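Leucine--tRNA ligase (Agrobacterium radiobacter, PDB 5AH5) probably charges tRNA(Leu) with leucine at the expense of ATP, as a zinc-containing class I aminoacyl-tRNA synthetase. Local coordinates at residues P428-S433 against I438-E443; L710-L715 against S734-E739. All coordinates share one frame; numbering follows the deposited sequence.

Contact 1 (P428-S433 against I438-E443); sequences PIIHCS and IPVAEE. With ZN (zinc ion), chain H.
Ile-430 and Val-440 meet through branches set by their first torsions. In Ile-430, CG1 lies beside the backbone N and opposite the carbonyl carbon (chi1 -70°). In Val-440, chi1 of 167° leaves CG2 beside its own backbone N. The two side chains cross at about a right angle, with Ile-430 CG1 3.9 Å from Val-440 CG2. The same methyl sits over the peptide of Pro-428, with Val-440 CG2 3.5 Å from Pro-428 C.

The backbones run antiparallel. Ile-430 and Ile-438 form a hydrogen-bonded pair. Ile-430 N reaches Ile-438 O at 2.7 Å, and Ile-438 N returns to Ile-430 O at 2.8 Å. Both bonds are close to straight, and each donor sits almost in line with the carbonyl it meets. Ile-429 and Pro-439 make the next, non-hydrogen-bonded pair. Beyond it, Val-440 N donates to Pro-428 O at 3.1 Å, from above the carbonyl plane. Leu-139 of helix 128-143 touches both Pro-428 and Pro-439.

At the turn end of the hairpin, Cys-432 SG binds the zinc ion at 2.4 Å. Cys-435, Cys-473 and Cys-476 complete the site. Ile-438 packs beside Cys-435 and Cys-473. This is a beta hairpin whose turn end carries one CxxC pair of a four-cysteine zinc site, Cys-432 closing the first strand and Cys-435 lying in the connection.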
ATOM      1  N   PRO B 428      12.804   9.858 -23.115  1.00 30.25           N
ATOM      2  CA  PRO B 428      12.519  10.682 -24.306  1.00 30.48           C
ATOM      3  C   PRO B 428      13.536  11.830 -24.437  1.00 31.11           C
ATOM      4  O   PRO B 428      13.213  13.035 -24.384  1.00 31.64           O
ATOM      5  CB  PRO B 428      11.087  11.155 -24.043  1.00 27.40           C
ATOM      6  CG  PRO B 428      11.122  11.406 -22.562  1.00 28.52           C
ATOM      7  CD  PRO B 428      11.873  10.201 -22.010  1.00 29.08           C
ATOM      8  N   ILE B 429      14.792  11.412 -24.538  1.00 32.25           N
ATOM      9  CA  ILE B 429      15.961  12.288 -24.568  1.00 30.95           C
ATOM     10  C   ILE B 429      16.824  11.888 -25.778  1.00 32.22           C
ATOM     11  O   ILE B 429      16.874  10.698 -26.185  1.00 31.55           O
ATOM     12  CB  ILE B 429      16.754  12.149 -23.291  1.00 31.85           C
ATOM     13  CG1 ILE B 429      15.921  12.655 -22.106  1.00 33.96           C
ATOM     14  CG2 ILE B 429      18.089  12.917 -23.361  1.00 34.37           C
ATOM     15  CD1 ILE B 429      15.857  14.161 -21.967  1.00 34.89           C
ATOM     16  N   ILE B 430      17.365  12.906 -26.438  1.00 33.94           N
ATOM     17  CA  ILE B 430      18.327  12.714 -27.490  1.00 34.06           C
ATOM     18  C   ILE B 430      19.660  13.259 -27.033  1.00 34.26           C
ATOM     19  O   ILE B 430      19.726  14.322 -26.525  1.00 30.78           O
ATOM     20  CB  ILE B 430      17.855  13.376 -28.782  1.00 38.13           C
ATOM     21  CG1 ILE B 430      16.650  12.554 -29.323  1.00 41.20           C
ATOM     22  CG2 ILE B 430      18.996  13.370 -29.828  1.00 39.87           C
ATOM     23  CD1 ILE B 430      15.861  13.166 -30.473  1.00 40.93           C
ATOM     24  N   HIS B 431      20.740  12.500 -27.224  1.00 36.05           N
ATOM     25  CA  HIS B 431      22.068  12.969 -26.864  1.00 40.04           C
ATOM     26  C   HIS B 431      22.849  13.408 -28.131  1.00 41.37           C
ATOM     27  O   HIS B 431      23.066  12.601 -29.082  1.00 35.56           O
ATOM     28  CB  HIS B 431      22.844  11.863 -26.161  1.00 41.25           C
ATOM     29  CG  HIS B 431      22.210  11.399 -24.882  1.00 44.31           C
ATOM     30  ND1 HIS B 431      22.658  11.803 -23.652  1.00 42.85           N
ATOM     31  CD2 HIS B 431      21.190  10.540 -24.647  1.00 40.42           C
ATOM     32  CE1 HIS B 431      21.962  11.197 -22.712  1.00 43.48           C
ATOM     33  NE2 HIS B 431      21.074  10.419 -23.290  1.00 43.34           N
ATOM     34  N   CYS B 432      23.267  14.669 -28.100  1.00 44.48           N
ATOM     35  CA  CYS B 432      23.868  15.337 -29.249  1.00 52.41           C
ATOM     36  C   CYS B 432      25.280  15.676 -28.864  1.00 50.48           C
ATOM     37  O   CYS B 432      25.483  16.293 -27.834  1.00 47.86           O
ATOM     38  CB  CYS B 432      23.128  16.626 -29.621  1.00 54.17           C
ATOM     39  SG  CYS B 432      23.973  17.508 -31.010  1.00 64.64           S
ATOM     40  N   SER B 433      26.255  15.292 -29.692  1.00 55.78           N
ATOM     41  CA  SER B 433      27.666  15.639 -29.417  1.00 56.82           C
ATOM     42  C   SER B 433      27.881  17.165 -29.355  1.00 56.67           C
ATOM     43  O   SER B 433      28.601  17.637 -28.485  1.00 61.54           O
ATOM     44  CB  SER B 433      28.625  14.943 -30.401  1.00 55.97           C
ATOM     45  OG  SER B 433      28.143  14.954 -31.741  1.00 60.20           O
ATOM     46  N   ILE B 438      19.083  16.600 -24.973  1.00 43.10           N
ATOM     47  CA  ILE B 438      17.983  17.388 -25.510  1.00 43.85           C
ATOM     48  C   ILE B 438      16.688  16.620 -25.451  1.00 42.51           C
ATOM     49  O   ILE B 438      16.640  15.456 -25.879  1.00 39.67           O
ATOM     50  CB  ILE B 438      18.252  17.801 -26.992  1.00 44.67           C
ATOM     51  CG1 ILE B 438      19.601  18.529 -27.092  1.00 42.28           C
ATOM     52  CG2 ILE B 438      17.125  18.681 -27.541  1.00 47.48           C
ATOM     53  CD1 ILE B 438      19.648  19.884 -26.416  1.00 44.18           C
ATOM     54  N   PRO B 439      15.620  17.291 -25.001  1.00 37.26           N
ATOM     55  CA  PRO B 439      14.332  16.676 -25.024  1.00 38.85           C
ATOM     56  C   PRO B 439      13.874  16.337 -26.413  1.00 38.43           C
ATOM     57  O   PRO B 439      14.070  17.119 -27.325  1.00 37.38           O
ATOM     58  CB  PRO B 439      13.396  17.758 -24.419  1.00 40.11           C
ATOM     59  CG  PRO B 439      14.256  18.579 -23.599  1.00 41.18           C
ATOM     60  CD  PRO B 439      15.608  18.569 -24.262  1.00 42.88           C
ATOM     61  N   VAL B 440      13.259  15.174 -26.568  1.00 34.36           N
ATOM     62  CA  VAL B 440      12.539  14.887 -27.783  1.00 33.13           C
ATOM     63  C   VAL B 440      11.416  15.923 -27.848  1.00 39.25           C
ATOM     64  O   VAL B 440      10.783  16.237 -26.831  1.00 37.52           O
ATOM     65  CB  VAL B 440      11.945  13.462 -27.760  1.00 30.53           C
ATOM     66  CG1 VAL B 440      10.930  13.228 -28.854  1.00 29.63           C
ATOM     67  CG2 VAL B 440      13.069  12.435 -27.868  1.00 33.57           C
ATOM     68  N   ALA B 441      11.137  16.394 -29.046  1.00 40.56           N
ATOM     69  CA  ALA B 441      10.075  17.367 -29.269  1.00 47.22           C
ATOM     70  C   ALA B 441       8.735  16.696 -29.081  1.00 45.11           C
ATOM     71  O   ALA B 441       8.548  15.553 -29.494  1.00 39.77           O
ATOM     72  CB  ALA B 441      10.166  17.934 -30.708  1.00 46.50           C
ATOM     73  N   GLU B 442       7.788  17.433 -28.520  1.00 44.62           N
ATOM     74  CA  GLU B 442       6.469  16.883 -28.198  1.00 47.25           C
ATOM     75  C   GLU B 442       5.782  16.232 -29.396  1.00 46.54           C
ATOM     76  O   GLU B 442       5.101  15.194 -29.268  1.00 43.20           O
ATOM     77  CB  GLU B 442       5.570  17.975 -27.592  1.00 52.90           C
ATOM     78  CG  GLU B 442       4.268  17.412 -27.041  1.00 61.15           C
ATOM     79  CD  GLU B 442       3.684  18.258 -25.941  1.00 67.49           C
ATOM     80  OE1 GLU B 442       4.287  18.311 -24.845  1.00 73.38           O
ATOM     81  OE2 GLU B 442       2.620  18.864 -26.173  1.00 74.83           O
ATOM     82  N   GLU B 443       5.993  16.823 -30.571  1.00 48.38           N
ATOM     83  CA  GLU B 443       5.509  16.276 -31.849  1.00 53.83           C
ATOM     84  C   GLU B 443       5.967  14.831 -32.122  1.00 42.33           C
ATOM     85  O   GLU B 443       5.252  14.084 -32.740  1.00 36.79           O
ATOM     86  CB  GLU B 443       5.951  17.179 -33.030  1.00 61.74           C
ATOM     87  CG  GLU B 443       5.247  18.541 -33.106  1.00 72.31           C
ATOM     88  CD  GLU B 443       5.753  19.623 -32.131  1.00 84.07           C
ATOM     89  OE1 GLU B 443       6.916  19.561 -31.644  1.00 70.46           O
ATOM     90  OE2 GLU B 443       4.962  20.567 -31.857  1.00 99.60           O
TER
HETATM   91 ZN    ZN H 900      22.453  19.286 -31.593  1.00 63.66          ZN

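Contact 2 (L710-L715 against S734-E739); sequences LLVRLL and SLVAAE
Arg-713 and Val-736 pack together inside the helical anticodon-binding domain of this class I synthetase. A helix, 701-715, meets a short 3-10 turn, 736-738. Arg-713 CG stands beside its backbone N (chi1 -65°), and this brings CG to 3.7 Å from Val-736 CG1. The same valine methyl is 4.1 Å from Arg-713 CA, so it rests against the base of the arginine. On the neighbouring helix position, Val-712 CG1 adds a looser apolar contact to Val-736 CG2 at 4.3 Å. Trp-727 of helix 720-729 also touches Val-736.

The arginine chain bends at chi3 (-90°). Its guanidinium reaches past Glu-739 to other partners. NH2 forms a salt bridge with Glu-644 and a hydrogen bond to Ile-643 O, while NH1 bonds Pro-740 O. These bonds hold the buried group in place. Glu-739 gives it methylene packing instead of a salt bridge. The guanidinium and carboxylate planes stand 90° apart, and Arg-713 NH1 is 4.9 Å from Glu-739 OE2. Glu-739 OE1 takes a weak hydrogen bond from Ser-734 OG. The closest atoms of the charged pair are carbons: Arg-713 CD lies 4.0 Å from Glu-739 CG.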
ATOM      1  N   LEU B 710     -33.794  -8.903   3.433  1.00 32.05           N
ATOM      2  CA  LEU B 710     -32.804  -8.063   4.054  1.00 34.93           C
ATOM      3  C   LEU B 710     -31.469  -8.798   4.191  1.00 35.40           C
ATOM      4  O   LEU B 710     -30.429  -8.205   3.949  1.00 34.63           O
ATOM      5  CB  LEU B 710     -33.332  -7.573   5.377  1.00 41.72           C
ATOM      6  CG  LEU B 710     -32.919  -6.262   6.008  1.00 50.19           C
ATOM      7  CD1 LEU B 710     -33.064  -5.081   5.041  1.00 54.81           C
ATOM      8  CD2 LEU B 710     -33.769  -6.039   7.277  1.00 51.19           C
ATOM      9  N   LEU B 711     -31.517 -10.087   4.538  1.00 32.81           N
ATOM     10  CA  LEU B 711     -30.360 -10.938   4.689  1.00 32.21           C
ATOM     11  C   LEU B 711     -29.529 -10.974   3.372  1.00 31.24           C
ATOM     12  O   LEU B 711     -28.336 -10.856   3.408  1.00 29.51           O
ATOM     13  CB  LEU B 711     -30.795 -12.385   5.024  1.00 35.53           C
ATOM     14  CG  LEU B 711     -29.718 -13.461   5.173  1.00 37.98           C
ATOM     15  CD1 LEU B 711     -28.654 -12.951   6.088  1.00 42.05           C
ATOM     16  CD2 LEU B 711     -30.274 -14.772   5.695  1.00 42.69           C
ATOM     17  N   VAL B 712     -30.200 -11.175   2.255  1.00 30.14           N
ATOM     18  CA  VAL B 712     -29.549 -11.241   0.925  1.00 34.36           C
ATOM     19  C   VAL B 712     -29.007  -9.875   0.473  1.00 36.19           C
ATOM     20  O   VAL B 712     -27.970  -9.804  -0.258  1.00 35.60           O
ATOM     21  CB  VAL B 712     -30.521 -11.916  -0.036  1.00 38.54           C
ATOM     22  CG1 VAL B 712     -30.534 -11.320  -1.422  1.00 48.71           C
ATOM     23  CG2 VAL B 712     -30.183 -13.391  -0.070  1.00 39.59           C
ATOM     24  N   ARG B 713     -29.665  -8.791   0.902  1.00 31.18           N
ATOM     25  CA  ARG B 713     -29.132  -7.467   0.661  1.00 30.73           C
ATOM     26  C   ARG B 713     -27.810  -7.231   1.356  1.00 30.77           C
ATOM     27  O   ARG B 713     -26.860  -6.730   0.749  1.00 30.63           O
ATOM     28  CB  ARG B 713     -30.097  -6.389   1.000  1.00 29.46           C
ATOM     29  CG  ARG B 713     -31.306  -6.405   0.112  1.00 32.04           C
ATOM     30  CD  ARG B 713     -31.862  -5.013  -0.024  1.00 39.22           C
ATOM     31  NE  ARG B 713     -32.834  -4.670   0.944  1.00 40.31           N
ATOM     32  CZ  ARG B 713     -33.192  -3.431   1.309  1.00 45.63           C
ATOM     33  NH1 ARG B 713     -32.612  -2.299   0.873  1.00 40.29           N
ATOM     34  NH2 ARG B 713     -34.159  -3.345   2.199  1.00 45.28           N
ATOM     35  N   LEU B 714     -27.707  -7.654   2.604  1.00 29.05           N
ATOM     36  CA  LEU B 714     -26.446  -7.514   3.353  1.00 28.83           C
ATOM     37  C   LEU B 714     -25.328  -8.485   2.871  1.00 25.03           C
ATOM     38  O   LEU B 714     -24.188  -8.210   3.053  1.00 24.75           O
ATOM     39  CB  LEU B 714     -26.677  -7.739   4.865  1.00 29.63           C
ATOM     40  CG  LEU B 714     -27.687  -6.724   5.480  1.00 31.53           C
ATOM     41  CD1 LEU B 714     -28.115  -7.168   6.906  1.00 31.75           C
ATOM     42  CD2 LEU B 714     -27.121  -5.312   5.496  1.00 29.38           C
ATOM     43  N   LEU B 715     -25.712  -9.650   2.401  1.00 22.31           N
ATOM     44  CA  LEU B 715     -24.841 -10.698   1.987  1.00 24.41           C
ATOM     45  C   LEU B 715     -24.204 -10.379   0.601  1.00 28.18           C
ATOM     46  O   LEU B 715     -23.095 -10.789   0.367  1.00 26.93           O
ATOM     47  CB  LEU B 715     -25.624 -12.024   1.892  1.00 23.18           C
ATOM     48  CG  LEU B 715     -24.837 -13.221   1.480  1.00 25.76           C
ATOM     49  CD1 LEU B 715     -23.740 -13.536   2.438  1.00 26.69           C
ATOM     50  CD2 LEU B 715     -25.732 -14.423   1.181  1.00 29.22           C
ATOM     51  N   SER B 734     -35.628  -6.557 -10.068  1.00 47.12           N
ATOM     52  CA  SER B 734     -34.420  -5.745 -10.045  1.00 46.16           C
ATOM     53  C   SER B 734     -33.184  -6.603  -9.670  1.00 44.63           C
ATOM     54  O   SER B 734     -33.307  -7.761  -9.295  1.00 42.79           O
ATOM     55  CB  SER B 734     -34.600  -4.639  -9.016  1.00 45.08           C
ATOM     56  OG  SER B 734     -34.700  -5.205  -7.691  1.00 49.09           O
ATOM     57  N   LEU B 735     -31.998  -6.031  -9.820  1.00 45.51           N
ATOM     58  CA  LEU B 735     -30.758  -6.678  -9.346  1.00 40.96           C
ATOM     59  C   LEU B 735     -30.539  -6.156  -7.943  1.00 33.99           C
ATOM     60  O   LEU B 735     -30.635  -4.970  -7.749  1.00 31.42           O
ATOM     61  CB  LEU B 735     -29.582  -6.305 -10.245  1.00 40.17           C
ATOM     62  CG  LEU B 735     -29.598  -6.900 -11.667  1.00 39.49           C
ATOM     63  CD1 LEU B 735     -28.550  -6.229 -12.554  1.00 40.25           C
ATOM     64  CD2 LEU B 735     -29.366  -8.399 -11.618  1.00 38.04           C
ATOM     65  N   VAL B 736     -30.219  -7.028  -6.984  1.00 31.37           N
ATOM     66  CA  VAL B 736     -29.970  -6.567  -5.625  1.00 32.66           C
ATOM     67  C   VAL B 736     -28.795  -5.652  -5.605  1.00 30.82           C
ATOM     68  O   VAL B 736     -28.721  -4.769  -4.745  1.00 29.93           O
ATOM     69  CB  VAL B 736     -29.498  -7.624  -4.544  1.00 40.26           C
ATOM     70  CG1 VAL B 736     -30.225  -7.365  -3.258  1.00 38.06           C
ATOM     71  CG2 VAL B 736     -29.506  -9.075  -4.955  1.00 39.62           C
ATOM     72  N   ALA B 737     -27.824  -5.896  -6.500  1.00 31.17           N
ATOM     73  CA  ALA B 737     -26.638  -5.034  -6.589  1.00 30.55           C
ATOM     74  C   ALA B 737     -27.006  -3.576  -6.872  1.00 28.89           C
ATOM     75  O   ALA B 737     -26.260  -2.672  -6.439  1.00 33.38           O
ATOM     76  CB  ALA B 737     -25.600  -5.577  -7.623  1.00 29.76           C
ATOM     77  N   ALA B 738     -28.153  -3.335  -7.535  1.00 30.43           N
ATOM     78  CA  ALA B 738     -28.631  -1.969  -7.808  1.00 31.70           C
ATOM     79  C   ALA B 738     -29.626  -1.457  -6.783  1.00 35.25           C
ATOM     80  O   ALA B 738     -30.115  -0.371  -6.946  1.00 39.28           O
ATOM     81  CB  ALA B 738     -29.276  -1.876  -9.175  1.00 34.59           C
ATOM     82  N   GLU B 739     -29.869  -2.184  -5.710  1.00 33.12           N
ATOM     83  CA  GLU B 739     -30.903  -1.793  -4.732  1.00 35.25           C
ATOM     84  C   GLU B 739     -30.198  -0.872  -3.741  1.00 34.60           C
ATOM     85  O   GLU B 739     -29.060  -1.110  -3.417  1.00 40.61           O
ATOM     86  CB  GLU B 739     -31.478  -3.051  -4.102  1.00 36.70           C
ATOM     87  CG  GLU B 739     -32.720  -2.875  -3.260  1.00 48.43           C
ATOM     88  CD  GLU B 739     -33.969  -2.460  -4.040  1.00 44.94           C
ATOM     89  OE1 GLU B 739     -34.220  -2.934  -5.164  1.00 38.00           O
ATOM     90  OE2 GLU B 739     -34.742  -1.672  -3.464  1.00 63.69           O
TER

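How the contacts relate
From the N terminus, the chain reaches contact 1 first. There 428-433 meets 438-443 after a connection of only four residues, closing a hairpin in the zinc-bearing part of the synthetase. Contact 2 opens much later, in the anticodon-binding domain. It closes a longer loop of 18 residues that includes helix 720-729, and ties the end of helix 701-715 to the loop before strand 753-760. The two loops follow one another in series; they neither nest nor cross. The centres of contact 1 and contact 2 are about 56 Å apart. The nearest atoms of contact 1 and contact 2 are about 41 Å apart, so the two do not touch. Each is a local closure, one beside the zinc site and one in the anticodon-binding domain.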